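Local coordinates for protein 3-hydroxyadipyl-CoA dehydrogenase (PDB 3MOG) that catalyses the NAD-dependent oxidation of 3-hydroxyadipyl-CoA to 3-oxoadipyl-CoA in phenylacetate degradation and works as a homotrimer, at residues 194-199 against 243-248; 237-242 against 263-268; 202-207 against 454-459. All coordinates share one frame; numbering follows the deposited sequence. Where two conformers were deposited one is given.

Interaction 1: 194-199 against 243-248; sequences VARPYY and FAVTCS
T246 OG1 is held by two groups. R196 NH1 donates to it across the contact at 2.7 Å, and a weak bond ties it to the carbonyl of N242, one turn back in its own helix. The bond from R196 is short but bent, with an N-H...O angle of 138°. The hydroxyl oxygen meets the edge of the guanidinium and lies almost in its plane. The same NH1 makes a second, weak bond to the N242 carbonyl. T246 and R196 thus share one backbone oxygen.

One face of the R196 guanidinium meets V245. The methyl CG1 stands over it, 3.4 Å from NH2 and 3.5 Å from CZ. It can do so because CG1 is anti to the backbone N of V245 (chi1 174°), which leaves this branch pointing at the arginine. On the opposite face, Y199 CD1 of the arginine's own segment lies 3.7 Å above the plane. The guanidinium is therefore layered between a methyl and a ring atom. R196 folds at chi2 and chi3, and NE bonds back to the N192 carbonyl. These restraints at NE, NH1 and both faces probably leave the group little freedom to turn. This is buried helix-to-helix packing, joining helix 196-207 to helix 239-252 in the helical C-terminal domain of the 3-hydroxyacyl-CoA dehydrogenase family.

Interaction 2: 237-242 against 263-268; sequences IGQDVN and LVQQEL
Q265 sends an extended side chain across from helix 263-270, and its amide meets two others at the start of helix 239-252. The planes are well turned from each other: 71° between the amides of Q265 and Q239, and 51° between those of Q265 and N242. NE2 of Q265 donates twice. It reaches N242 OD1 at 2.8 Å, in the carbonyl plane of N242 and on a lone pair. It reaches Q239 OE1 at 3.2 Å, here tilted from the carbonyl plane of Q239. Both oxygens lie close to the plane of the Q265 amide. Each can therefore take one of its two N-H groups.

With chi1 at -164°, the chain of Q265 leaves the backbone opposite N, and its straight run carries NE2 between the two acceptors. Q239 instead bends at chi2. L268 CD1 packs against the amide carbon CD of Q239, at 4.1 Å. W203 of helix 196-207 packs on both Q239 and Q265. A water also donates to Q265 OE1 at 2.8 Å.

The other end of Q239 is fixed too, since NE2 bonds D235 OD1 and T234 OG1. The contact between the two segments itself rests on neutral amides, and a carboxylate, D235, holds the far end of Q239. Q265 NE2 gives directed bonds to the two amide oxygens, so the pairing depends on how the amides are turned and not on opposite charges.

Interaction 3: 202-207 against 454-459; sequences AWRALE and EERYRP
R204 and E454 form an end-on, two-pronged salt bridge between the two helical C-terminal domains of the chain. R204 NH1 reaches E454 OE1 at 2.7 Å, on the syn lone pair of that oxygen. R204 NH2 reaches E454 OE2 at 2.9 Å in a nearly straight bond of 176°. The carboxylate meets the guanidinium at its edge, with the two planes 31° apart. A bend at chi3 (78°) in R204 turns its guanidinium into this pairing. E454 comes from the opposite direction on a chain extended beyond CG.

Y457 OH lies over one face of the R204 guanidinium, near its rim. It is 3.1 Å from R204 NE, but the angle is too poor for a hydrogen bond. The ring stands almost perpendicular to the guanidinium and turns its edge to it. R456 slides past R204 in the opposite direction, and its CD is 3.4 Å from R204 NH1. The two guanidinium planes are nearly parallel. E454 probably offsets the closeness of the two positive charges, as does E201, which pairs with R456 NH2.

The next shell positions these groups. Y457 OH bonds R392 NH2 and E201 OE1. Y452 makes a cation-pi contact with R204 and packs against the ring of Y457. With a leucine in place of R204, E454 would probably lose its paired charge and both bonds at this site, and the domains would lose a polar tie between them. The trimer interface is close by, where E455 OE2 bonds E455 N of the third subunit. Within the segment 454-459, R456 CG sits 4.0 Å above one face of the Y457 ring, offset toward its rim.

Overall arrangement
Interactions 1 and 2 are buried and lie within one helical domain. They share helix 239-252, and N242, just before F243, takes part in interaction 2 and borders interaction 1. Interaction 3 is only partly buried. It shares helix 196-207 with interaction 1 but joins that helix to a loop of the second C-terminal domain, far along the chain. The chemistry follows the place. Interaction 1 pairs one charge with a hydroxyl and a methyl. Interaction 2 uses neutral amides. Interaction 3 is a true salt bridge with a second arginine nearby. W203, beside R204, packs on interaction 2. Interactions 2 and 3 also touch the second subunit.

Interaction 1: 194-199 against 243-248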
ATOM      1  N   VAL C 194       4.864  11.350 -15.188  1.00 43.12           N
ATOM      2  CA  VAL C 194       4.333  12.681 -14.854  1.00 38.82           C
ATOM      3  C   VAL C 194       2.906  12.893 -15.369  1.00 40.83           C
ATOM      4  O   VAL C 194       2.125  13.584 -14.730  1.00 37.18           O
ATOM      5  CB  VAL C 194       5.309  13.809 -15.317  1.00 33.07           C
ATOM      6  CG1 VAL C 194       4.760  15.218 -15.061  1.00 37.62           C
ATOM      7  CG2 VAL C 194       6.644  13.628 -14.642  1.00 34.80           C
ATOM      8  N   ALA C 195       2.560  12.258 -16.489  1.00 42.16           N
ATOM      9  CA  ALA C 195       1.200  12.307 -17.031  1.00 37.70           C
ATOM     10  C   ALA C 195       0.137  11.619 -16.187  1.00 38.19           C
ATOM     11  O   ALA C 195      -1.047  11.910 -16.349  1.00 42.57           O
ATOM     12  CB  ALA C 195       1.166  11.725 -18.447  1.00 38.02           C
ATOM     13  N   ARG C 196       0.538  10.697 -15.316  1.00 38.05           N
ATOM     14  CA  ARG C 196      -0.431   9.881 -14.567  1.00 38.93           C
ATOM     15  C   ARG C 196      -1.587  10.646 -13.869  1.00 45.05           C
ATOM     16  O   ARG C 196      -2.743  10.232 -13.994  1.00 47.80           O
ATOM     17  CB  ARG C 196       0.275   8.946 -13.572  1.00 39.24           C
ATOM     18  CG  ARG C 196       1.006   7.739 -14.171  1.00 41.17           C
ATOM     19  CD  ARG C 196       0.089   6.894 -15.073  1.00 50.98           C
ATOM     20  NE  ARG C 196       0.333   7.170 -16.493  1.00 51.46           N
ATOM     21  CZ  ARG C 196      -0.443   6.767 -17.489  1.00 58.95           C
ATOM     22  NH1 ARG C 196      -1.545   6.059 -17.247  1.00 52.36           N
ATOM     23  NH2 ARG C 196      -0.113   7.074 -18.739  1.00 65.74           N
ATOM     24  N   PRO C 197      -1.299  11.764 -13.151  1.00 46.48           N
ATOM     25  CA  PRO C 197      -2.471  12.417 -12.505  1.00 40.19           C
ATOM     26  C   PRO C 197      -3.423  13.162 -13.440  1.00 42.97           C
ATOM     27  O   PRO C 197      -4.526  13.536 -13.026  1.00 39.61           O
ATOM     28  CB  PRO C 197      -1.844  13.370 -11.488  1.00 40.52           C
ATOM     29  CG  PRO C 197      -0.428  13.527 -11.908  1.00 43.23           C
ATOM     30  CD  PRO C 197      -0.018  12.285 -12.619  1.00 41.02           C
ATOM     31  N   TYR C 198      -3.015  13.361 -14.693  1.00 44.61           N
ATOM     32  CA  TYR C 198      -3.920  13.953 -15.661  1.00 47.51           C
ATOM     33  C   TYR C 198      -5.100  12.999 -15.860  1.00 53.44           C
ATOM     34  O   TYR C 198      -6.251  13.437 -15.887  1.00 51.72           O
ATOM     35  CB  TYR C 198      -3.211  14.282 -16.978  1.00 43.13           C
ATOM     36  CG  TYR C 198      -4.076  15.044 -17.961  1.00 51.50           C
ATOM     37  CD1 TYR C 198      -4.636  16.270 -17.612  1.00 50.39           C
ATOM     38  CD2 TYR C 198      -4.321  14.545 -19.249  1.00 45.69           C
ATOM     39  CE1 TYR C 198      -5.438  16.970 -18.496  1.00 55.29           C
ATOM     40  CE2 TYR C 198      -5.114  15.241 -20.143  1.00 49.20           C
ATOM     41  CZ  TYR C 198      -5.672  16.451 -19.754  1.00 54.45           C
ATOM     42  OH  TYR C 198      -6.459  17.153 -20.614  1.00 60.34           O
ATOM     43  N   TYR C 199      -4.814  11.696 -15.916  1.00 47.62           N
ATOM     44  CA  TYR C 199      -5.864  10.701 -16.078  1.00 49.28           C
ATOM     45  C   TYR C 199      -6.571  10.395 -14.777  1.00 48.00           C
ATOM     46  O   TYR C 199      -7.794  10.311 -14.749  1.00 51.26           O
ATOM     47  CB  TYR C 199      -5.325   9.421 -16.722  1.00 39.59           C
ATOM     48  CG  TYR C 199      -4.556   9.709 -17.975  1.00 46.32           C
ATOM     49  CD1 TYR C 199      -3.176   9.504 -18.021  1.00 40.03           C
ATOM     50  CD2 TYR C 199      -5.189  10.235 -19.102  1.00 43.38           C
ATOM     51  CE1 TYR C 199      -2.450   9.779 -19.148  1.00 41.99           C
ATOM     52  CE2 TYR C 199      -4.459  10.523 -20.260  1.00 46.57           C
ATOM     53  CZ  TYR C 199      -3.091  10.291 -20.268  1.00 50.82           C
ATOM     54  OH  TYR C 199      -2.339  10.562 -21.382  1.00 54.58           O
ATOM     55  N   PHE C 243      -4.778   1.999 -19.140  1.00 49.79           N
ATOM     56  CA  PHE C 243      -4.933   1.304 -17.860  1.00 47.96           C
ATOM     57  C   PHE C 243      -3.737   0.411 -17.579  1.00 51.34           C
ATOM     58  O   PHE C 243      -3.340   0.255 -16.419  1.00 57.46           O
ATOM     59  CB  PHE C 243      -6.224   0.468 -17.857  1.00 48.94           C
ATOM     60  CG  PHE C 243      -6.521  -0.246 -16.547  1.00 38.16           C
ATOM     61  CD1 PHE C 243      -6.992   0.458 -15.444  1.00 39.40           C
ATOM     62  CD2 PHE C 243      -6.396  -1.628 -16.451  1.00 46.63           C
ATOM     63  CE1 PHE C 243      -7.307  -0.188 -14.244  1.00 42.26           C
ATOM     64  CE2 PHE C 243      -6.702  -2.304 -15.253  1.00 34.76           C
ATOM     65  CZ  PHE C 243      -7.156  -1.581 -14.146  1.00 41.93           C
ATOM     66  N   ALA C 244      -3.172  -0.174 -18.636  1.00 52.93           N
ATOM     67  CA  ALA C 244      -1.997  -1.050 -18.502  1.00 49.36           C
ATOM     68  C   ALA C 244      -0.770  -0.251 -18.084  1.00 48.08           C
ATOM     69  O   ALA C 244       0.039  -0.734 -17.296  1.00 49.77           O
ATOM     70  CB  ALA C 244      -1.716  -1.822 -19.808  1.00 44.71           C
ATOM     71  N   VAL C 245      -0.640   0.967 -18.612  1.00 44.90           N
ATOM     72  CA  VAL C 245       0.429   1.884 -18.194  1.00 48.09           C
ATOM     73  C   VAL C 245       0.268   2.291 -16.713  1.00 50.11           C
ATOM     74  O   VAL C 245       1.208   2.162 -15.926  1.00 52.91           O
ATOM     75  CB  VAL C 245       0.559   3.104 -19.154  1.00 51.72           C
ATOM     76  CG1 VAL C 245       1.566   4.103 -18.618  1.00 50.05           C
ATOM     77  CG2 VAL C 245       0.972   2.642 -20.581  1.00 33.35           C
ATOM     78  N   THR C 246      -0.932   2.729 -16.336  1.00 51.30           N
ATOM     79  CA  THR C 246      -1.256   3.073 -14.946  1.00 44.87           C
ATOM     80  C   THR C 246      -0.902   1.958 -13.966  1.00 47.64           C
ATOM     81  O   THR C 246      -0.214   2.198 -12.962  1.00 49.25           O
ATOM     82  CB  THR C 246      -2.760   3.458 -14.796  1.00 42.71           C
ATOM     83  OG1 THR C 246      -2.987   4.718 -15.414  1.00 40.86           O
ATOM     84  CG2 THR C 246      -3.202   3.572 -13.324  1.00 39.96           C
ATOM     85  N   CYS C 247      -1.355   0.741 -14.270  1.00 48.17           N
ATOM     86  CA  CYS C 247      -1.132  -0.420 -13.406  1.00 43.13           C
ATOM     87  C   CYS C 247       0.340  -0.784 -13.322  1.00 46.77           C
ATOM     88  O   CYS C 247       0.811  -1.228 -12.275  1.00 47.66           O
ATOM     89  CB  CYS C 247      -1.934  -1.624 -13.907  1.00 46.26           C
ATOM     90  SG  CYS C 247      -3.693  -1.548 -13.473  1.00 57.35           S
ATOM     91  N   SER C 248       1.062  -0.562 -14.419  1.00 36.33           N
ATOM     92  CA  SER C 248       2.467  -0.906 -14.501  1.00 43.82           C
ATOM     93  C   SER C 248       3.299   0.041 -13.626  1.00 42.94           C
ATOM     94  O   SER C 248       4.144  -0.416 -12.863  1.00 47.40           O
ATOM     95  CB  SER C 248       2.935  -0.913 -15.969  1.00 39.86           C
ATOM     96  OG  SER C 248       4.343  -0.752 -16.094  1.00 49.48           O
TER

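Interaction 2: 237-242 against 263-268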
ATOM      1  N   ILE C 237      -6.703   6.719 -26.785  1.00 61.52           N
ATOM      2  CA  ILE C 237      -5.500   5.914 -26.585  1.00 56.76           C
ATOM      3  C   ILE C 237      -5.932   4.448 -26.533  1.00 53.27           C
ATOM      4  O   ILE C 237      -5.244   3.562 -27.048  1.00 52.62           O
ATOM      5  CB  ILE C 237      -4.704   6.341 -25.314  1.00 56.00           C
ATOM      6  CG1 ILE C 237      -4.015   7.690 -25.539  1.00 63.85           C
ATOM      7  CG2 ILE C 237      -3.614   5.312 -24.947  1.00 52.36           C
ATOM      8  CD1 ILE C 237      -3.414   8.299 -24.273  1.00 60.92           C
ATOM      9  N   GLY C 238      -7.096   4.210 -25.943  1.00 51.06           N
ATOM     10  CA  GLY C 238      -7.590   2.856 -25.757  1.00 50.21           C
ATOM     11  C   GLY C 238      -7.499   2.528 -24.290  1.00 53.42           C
ATOM     12  O   GLY C 238      -6.402   2.517 -23.721  1.00 57.92           O
ATOM     13  N   GLN C 239      -8.655   2.283 -23.678  1.00 46.88           N
ATOM     14  CA  GLN C 239      -8.745   2.043 -22.243  1.00 52.16           C
ATOM     15  C   GLN C 239      -7.812   0.944 -21.771  1.00 53.91           C
ATOM     16  O   GLN C 239      -7.196   1.086 -20.727  1.00 50.22           O
ATOM     17  CB  GLN C 239     -10.182   1.731 -21.808  1.00 47.70           C
ATOM     18  CG  GLN C 239     -11.174   2.853 -22.093  1.00 45.18           C
ATOM     19  CD  GLN C 239     -10.906   4.088 -21.270  1.00 52.38           C
ATOM     20  OE1 GLN C 239     -10.270   4.024 -20.220  1.00 45.17           O
ATOM     21  NE2 GLN C 239     -11.391   5.232 -21.744  1.00 55.71           N
ATOM     22  N   ASP C 240      -7.696  -0.124 -22.560  1.00 55.25           N
ATOM     23  CA  ASP C 240      -6.767  -1.217 -22.268  1.00 55.47           C
ATOM     24  C   ASP C 240      -5.311  -0.759 -22.171  1.00 51.30           C
ATOM     25  O   ASP C 240      -4.602  -1.178 -21.265  1.00 54.74           O
ATOM     26  CB  ASP C 240      -6.921  -2.374 -23.274  1.00 53.04           C
ATOM     27  CG  ASP C 240      -6.694  -1.945 -24.737  1.00 56.64           C
ATOM     28  OD1 ASP C 240      -6.842  -0.748 -25.081  1.00 58.99           O
ATOM     29  OD2 ASP C 240      -6.367  -2.827 -25.553  1.00 67.22           O
ATOM     30  N   VAL C 241      -4.890   0.115 -23.086  1.00 50.54           N
ATOM     31  CA  VAL C 241      -3.497   0.572 -23.156  1.00 51.91           C
ATOM     32  C   VAL C 241      -3.173   1.525 -21.997  1.00 53.07           C
ATOM     33  O   VAL C 241      -2.165   1.345 -21.302  1.00 58.62           O
ATOM     34  CB  VAL C 241      -3.178   1.236 -24.534  1.00 56.56           C
ATOM     35  CG1 VAL C 241      -1.710   1.693 -24.615  1.00 50.56           C
ATOM     36  CG2 VAL C 241      -3.494   0.272 -25.695  1.00 53.64           C
ATOM     37  N   ASN C 242      -4.052   2.502 -21.770  1.00 44.83           N
ATOM     38  CA  ASN C 242      -3.824   3.539 -20.764  1.00 47.89           C
ATOM     39  C   ASN C 242      -3.873   2.959 -19.355  1.00 47.11           C
ATOM     40  O   ASN C 242      -3.067   3.341 -18.507  1.00 47.67           O
ATOM     41  CB  ASN C 242      -4.782   4.720 -20.999  1.00 43.81           C
ATOM     42  CG  ASN C 242      -4.742   5.777 -19.902  1.00 47.47           C
ATOM     43  OD1 ASN C 242      -5.462   5.674 -18.901  1.00 46.24           O
ATOM     44  ND2 ASN C 242      -3.957   6.844 -20.122  1.00 42.12           N
ATOM     45  N   LEU C 263     -11.358   1.764 -10.286  1.00 43.15           N
ATOM     46  CA  LEU C 263     -12.354   0.700 -10.540  1.00 53.43           C
ATOM     47  C   LEU C 263     -13.270   1.064 -11.715  1.00 55.64           C
ATOM     48  O   LEU C 263     -13.834   0.182 -12.354  1.00 58.29           O
ATOM     49  CB  LEU C 263     -13.222   0.396  -9.313  1.00 47.04           C
ATOM     50  CG  LEU C 263     -12.588  -0.166  -8.044  1.00 53.29           C
ATOM     51  CD1 LEU C 263     -13.503   0.199  -6.900  1.00 50.75           C
ATOM     52  CD2 LEU C 263     -12.328  -1.688  -8.088  1.00 47.37           C
ATOM     53  N   VAL C 264     -13.410   2.362 -11.986  1.00 54.43           N
ATOM     54  CA  VAL C 264     -14.201   2.840 -13.115  1.00 53.95           C
ATOM     55  C   VAL C 264     -13.506   2.510 -14.426  1.00 55.23           C
ATOM     56  O   VAL C 264     -14.158   2.072 -15.375  1.00 62.33           O
ATOM     57  CB  VAL C 264     -14.496   4.361 -13.028  1.00 55.21           C
ATOM     58  CG1 VAL C 264     -15.410   4.807 -14.181  1.00 51.12           C
ATOM     59  CG2 VAL C 264     -15.131   4.692 -11.702  1.00 49.90           C
ATOM     60  N   GLN C 265     -12.186   2.686 -14.468  1.00 51.12           N
ATOM     61  CA  GLN C 265     -11.424   2.322 -15.663  1.00 51.79           C
ATOM     62  C   GLN C 265     -11.326   0.812 -15.831  1.00 51.25           C
ATOM     63  O   GLN C 265     -11.541   0.304 -16.932  1.00 57.23           O
ATOM     64  CB  GLN C 265     -10.029   2.958 -15.688  1.00 48.01           C
ATOM     65  CG  GLN C 265      -9.406   2.908 -17.086  1.00 54.14           C
ATOM     66  CD  GLN C 265      -8.041   3.566 -17.183  1.00 53.82           C
ATOM     67  OE1 GLN C 265      -7.297   3.640 -16.203  1.00 51.88           O
ATOM     68  NE2 GLN C 265      -7.686   4.015 -18.391  1.00 45.58           N
ATOM     69  N   GLN C 266     -11.001   0.115 -14.744  1.00 50.05           N
ATOM     70  CA  GLN C 266     -10.917  -1.346 -14.738  1.00 48.74           C
ATOM     71  C   GLN C 266     -12.192  -1.952 -15.306  1.00 50.40           C
ATOM     72  O   GLN C 266     -12.127  -2.812 -16.168  1.00 46.06           O
ATOM     73  CB  GLN C 266     -10.689  -1.900 -13.315  1.00 50.21           C
ATOM     74  CG  GLN C 266     -10.419  -3.413 -13.320  1.00 43.94           C
ATOM     75  CD  GLN C 266     -10.073  -4.005 -11.975  1.00 45.16           C
ATOM     76  OE1 GLN C 266      -8.992  -4.557 -11.806  1.00 64.48           O
ATOM     77  NE2 GLN C 266     -10.992  -3.919 -11.016  1.00 46.65           N
ATOM     78  N   GLU C 267     -13.340  -1.488 -14.811  1.00 54.25           N
ATOM     79  CA  GLU C 267     -14.650  -1.936 -15.290  1.00 58.02           C
ATOM     80  C   GLU C 267     -14.822  -1.797 -16.800  1.00 58.26           C
ATOM     81  O   GLU C 267     -15.360  -2.705 -17.440  1.00 52.18           O
ATOM     82  CB  GLU C 267     -15.780  -1.195 -14.568  1.00 57.64           C
ATOM     83  CG  GLU C 267     -17.137  -1.851 -14.702  1.00 66.36           C
ATOM     84  CD  GLU C 267     -17.412  -2.895 -13.629  1.00 70.60           C
ATOM     85  OE1 GLU C 267     -16.466  -3.579 -13.160  1.00 60.99           O
ATOM     86  OE2 GLU C 267     -18.599  -3.028 -13.262  1.00 71.12           O
ATOM     87  N   LEU C 268     -14.350  -0.675 -17.357  1.00 53.78           N
ATOM     88  CA  LEU C 268     -14.420  -0.437 -18.798  1.00 53.74           C
ATOM     89  C   LEU C 268     -13.538  -1.398 -19.604  1.00 57.08           C
ATOM     90  O   LEU C 268     -13.914  -1.811 -20.708  1.00 62.94           O
ATOM     91  CB  LEU C 268     -14.077   1.018 -19.146  1.00 49.43           C
ATOM     92  CG  LEU C 268     -15.011   2.172 -18.730  1.00 56.97           C
ATOM     93  CD1 LEU C 268     -14.453   3.484 -19.284  1.00 49.86           C
ATOM     94  CD2 LEU C 268     -16.463   1.986 -19.186  1.00 48.11           C
TER
HETATM   95  O   HOH W   1      -5.473   5.749 -16.497  1.00 44.30           O

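Interaction 3: 202-207 against 454-459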
ATOM      1  N   ALA C 202      -9.305  12.821 -13.161  1.00 39.68           N
ATOM      2  CA  ALA C 202     -10.568  12.654 -13.897  1.00 38.85           C
ATOM      3  C   ALA C 202     -11.386  11.414 -13.485  1.00 43.65           C
ATOM      4  O   ALA C 202     -12.591  11.515 -13.255  1.00 45.00           O
ATOM      5  CB  ALA C 202     -10.285  12.592 -15.338  1.00 36.32           C
ATOM      6  N   TRP C 203     -10.747  10.249 -13.408  1.00 44.10           N
ATOM      7  CA  TRP C 203     -11.432   9.047 -12.896  1.00 42.00           C
ATOM      8  C   TRP C 203     -12.026   9.225 -11.493  1.00 43.25           C
ATOM      9  O   TRP C 203     -13.140   8.755 -11.221  1.00 48.21           O
ATOM     10  CB  TRP C 203     -10.506   7.841 -12.919  1.00 40.28           C
ATOM     11  CG  TRP C 203     -10.071   7.438 -14.308  1.00 49.09           C
ATOM     12  CD1 TRP C 203      -8.793   7.399 -14.790  1.00 48.81           C
ATOM     13  CD2 TRP C 203     -10.918   7.001 -15.383  1.00 53.35           C
ATOM     14  NE1 TRP C 203      -8.787   6.974 -16.102  1.00 50.94           N
ATOM     15  CE2 TRP C 203     -10.078   6.729 -16.491  1.00 55.27           C
ATOM     16  CE3 TRP C 203     -12.303   6.808 -15.517  1.00 56.24           C
ATOM     17  CZ2 TRP C 203     -10.579   6.281 -17.720  1.00 51.81           C
ATOM     18  CZ3 TRP C 203     -12.799   6.362 -16.745  1.00 55.88           C
ATOM     19  CH2 TRP C 203     -11.934   6.097 -17.823  1.00 43.81           C
ATOM     20  N   ARG C 204     -11.298   9.917 -10.616  1.00 43.23           N
ATOM     21  CA  ARG C 204     -11.798  10.193  -9.273  1.00 47.02           C
ATOM     22  C   ARG C 204     -13.011  11.118  -9.294  1.00 46.65           C
ATOM     23  O   ARG C 204     -13.987  10.881  -8.577  1.00 46.02           O
ATOM     24  CB  ARG C 204     -10.708  10.778  -8.392  1.00 47.41           C
ATOM     25  CG  ARG C 204      -9.913   9.710  -7.676  1.00 54.62           C
ATOM     26  CD  ARG C 204      -8.923  10.355  -6.778  1.00 58.57           C
ATOM     27  NE  ARG C 204      -9.523  10.853  -5.546  1.00 50.57           N
ATOM     28  CZ  ARG C 204      -9.130  10.469  -4.339  1.00 52.76           C
ATOM     29  NH1 ARG C 204      -8.154   9.574  -4.223  1.00 49.24           N
ATOM     30  NH2 ARG C 204      -9.704  10.974  -3.255  1.00 47.12           N
ATOM     31  N   ALA C 205     -12.943  12.148 -10.135  1.00 44.12           N
ATOM     32  CA  ALA C 205     -14.052  13.078 -10.329  1.00 50.08           C
ATOM     33  C   ALA C 205     -15.262  12.313 -10.879  1.00 47.46           C
ATOM     34  O   ALA C 205     -16.360  12.426 -10.347  1.00 45.59           O
ATOM     35  CB  ALA C 205     -13.634  14.224 -11.271  1.00 44.04           C
ATOM     36  N   LEU C 206     -15.017  11.493 -11.899  1.00 48.35           N
ATOM     37  CA  LEU C 206     -16.029  10.617 -12.493  1.00 54.31           C
ATOM     38  C   LEU C 206     -16.679   9.641 -11.508  1.00 59.77           C
ATOM     39  O   LEU C 206     -17.897   9.482 -11.529  1.00 62.53           O
ATOM     40  CB  LEU C 206     -15.429   9.845 -13.662  1.00 53.36           C
ATOM     41  CG  LEU C 206     -16.343   9.330 -14.764  1.00 58.27           C
ATOM     42  CD1 LEU C 206     -17.515  10.281 -15.030  1.00 58.10           C
ATOM     43  CD2 LEU C 206     -15.500   9.162 -16.004  1.00 56.01           C
ATOM     44  N   GLU C 207     -15.877   9.026 -10.632  1.00 56.18           N
ATOM     45  CA  GLU C 207     -16.384   8.051  -9.657  1.00 52.22           C
ATOM     46  C   GLU C 207     -17.255   8.728  -8.615  1.00 50.66           C
ATOM     47  O   GLU C 207     -18.144   8.100  -8.047  1.00 57.70           O
ATOM     48  CB  GLU C 207     -15.227   7.297  -8.970  1.00 55.22           C
ATOM     49  CG  GLU C 207     -15.632   6.041  -8.175  1.00 61.70           C
ATOM     50  CD  GLU C 207     -14.449   5.166  -7.748  1.00 60.90           C
ATOM     51  OE1 GLU C 207     -13.287   5.590  -7.906  1.00 66.29           O
ATOM     52  OE2 GLU C 207     -14.678   4.040  -7.256  1.00 58.66           O
ATOM     53  N   GLU C 454      -5.389  11.600   2.711  1.00 43.80           N
ATOM     54  CA  GLU C 454      -4.712  10.656   1.843  1.00 42.92           C
ATOM     55  C   GLU C 454      -3.288  11.108   1.600  1.00 43.47           C
ATOM     56  O   GLU C 454      -3.035  12.274   1.317  1.00 42.88           O
ATOM     57  CB  GLU C 454      -5.430  10.546   0.503  1.00 40.80           C
ATOM     58  CG  GLU C 454      -6.756   9.789   0.569  1.00 38.98           C
ATOM     59  CD  GLU C 454      -7.510   9.849  -0.741  1.00 39.52           C
ATOM     60  OE1 GLU C 454      -6.897   9.632  -1.810  1.00 42.29           O
ATOM     61  OE2 GLU C 454      -8.721  10.112  -0.703  1.00 43.51           O
ATOM     62  N   GLU C 455      -2.377  10.156   1.726  1.00 37.07           N
ATOM     63  CA  GLU C 455      -0.978  10.299   1.353  1.00 42.15           C
ATOM     64  C   GLU C 455      -0.843  10.700  -0.119  1.00 42.48           C
ATOM     65  O   GLU C 455       0.098  11.345  -0.497  1.00 44.92           O
ATOM     66  CB  GLU C 455      -0.273   8.968   1.633  1.00 39.90           C
ATOM     67  CG  GLU C 455       1.100   8.830   1.081  1.00 52.84           C
ATOM     68  CD  GLU C 455       2.003   7.961   1.920  1.00 58.37           C
ATOM     69  OE1 GLU C 455       3.182   7.821   1.532  1.00 63.67           O
ATOM     70  OE2 GLU C 455       1.556   7.436   2.960  1.00 49.87           O
ATOM     71  N   ARG C 456      -1.824  10.344  -0.937  1.00 43.24           N
ATOM     72  CA  ARG C 456      -1.882  10.728  -2.332  1.00 41.25           C
ATOM     73  C   ARG C 456      -1.743  12.255  -2.570  1.00 43.07           C
ATOM     74  O   ARG C 456      -1.119  12.684  -3.535  1.00 43.23           O
ATOM     75  CB  ARG C 456      -3.220  10.216  -2.886  1.00 45.43           C
ATOM     76  CG  ARG C 456      -3.490  10.578  -4.314  1.00 47.58           C
ATOM     77  CD  ARG C 456      -4.855  10.115  -4.758  1.00 53.62           C
ATOM     78  NE  ARG C 456      -5.174  10.712  -6.046  1.00 54.62           N
ATOM     79  CZ  ARG C 456      -4.759  10.249  -7.216  1.00 50.45           C
ATOM     80  NH1 ARG C 456      -4.013   9.155  -7.279  1.00 54.97           N
ATOM     81  NH2 ARG C 456      -5.095  10.884  -8.330  1.00 51.82           N
ATOM     82  N   TYR C 457      -2.321  13.063  -1.685  1.00 41.15           N
ATOM     83  CA  TYR C 457      -2.304  14.506  -1.862  1.00 47.46           C
ATOM     84  C   TYR C 457      -1.169  15.214  -1.105  1.00 48.02           C
ATOM     85  O   TYR C 457      -1.166  16.437  -1.026  1.00 49.77           O
ATOM     86  CB  TYR C 457      -3.702  15.122  -1.595  1.00 40.58           C
ATOM     87  CG  TYR C 457      -4.689  14.609  -2.593  1.00 45.34           C
ATOM     88  CD1 TYR C 457      -4.675  15.068  -3.905  1.00 42.61           C
ATOM     89  CD2 TYR C 457      -5.595  13.602  -2.253  1.00 42.41           C
ATOM     90  CE1 TYR C 457      -5.545  14.554  -4.847  1.00 42.36           C
ATOM     91  CE2 TYR C 457      -6.476  13.094  -3.184  1.00 40.49           C
ATOM     92  CZ  TYR C 457      -6.443  13.561  -4.479  1.00 41.91           C
ATOM     93  OH  TYR C 457      -7.314  13.040  -5.408  1.00 41.48           O
ATOM     94  N   ARG C 458      -0.205  14.443  -0.581  1.00 46.25           N
ATOM     95  CA  ARG C 458       0.969  15.030   0.065  0.50 45.41           C
ATOM     96  C   ARG C 458       1.739  15.957  -0.888  1.00 42.92           C
ATOM     97  O   ARG C 458       2.029  15.585  -2.030  1.00 50.70           O
ATOM     98  CB  ARG C 458       1.889  13.956   0.677  0.50 43.16           C
ATOM     99  CG  ARG C 458       2.683  13.061  -0.313  0.50 42.79           C
ATOM    100  CD  ARG C 458       4.079  13.595  -0.602  0.50 42.15           C
ATOM    101  NE  ARG C 458       4.766  12.826  -1.638  0.50 42.07           N
ATOM    102  CZ  ARG C 458       4.610  13.035  -2.939  0.50 34.89           C
ATOM    103  NH1 ARG C 458       3.783  13.980  -3.350  0.50 27.28           N
ATOM    104  NH2 ARG C 458       5.264  12.292  -3.823  0.50 33.18           N
ATOM    105  N   PRO C 459       2.031  17.188  -0.434  1.00 42.32           N
ATOM    106  CA  PRO C 459       2.995  18.040  -1.129  1.00 39.77           C
ATOM    107  C   PRO C 459       4.363  17.375  -1.028  1.00 41.83           C
ATOM    108  O   PRO C 459       4.734  16.888   0.063  1.00 37.18           O
ATOM    109  CB  PRO C 459       3.029  19.291  -0.267  1.00 41.37           C
ATOM    110  CG  PRO C 459       1.751  19.278   0.499  1.00 45.94           C
ATOM    111  CD  PRO C 459       1.453  17.857   0.746  1.00 41.12           C
TER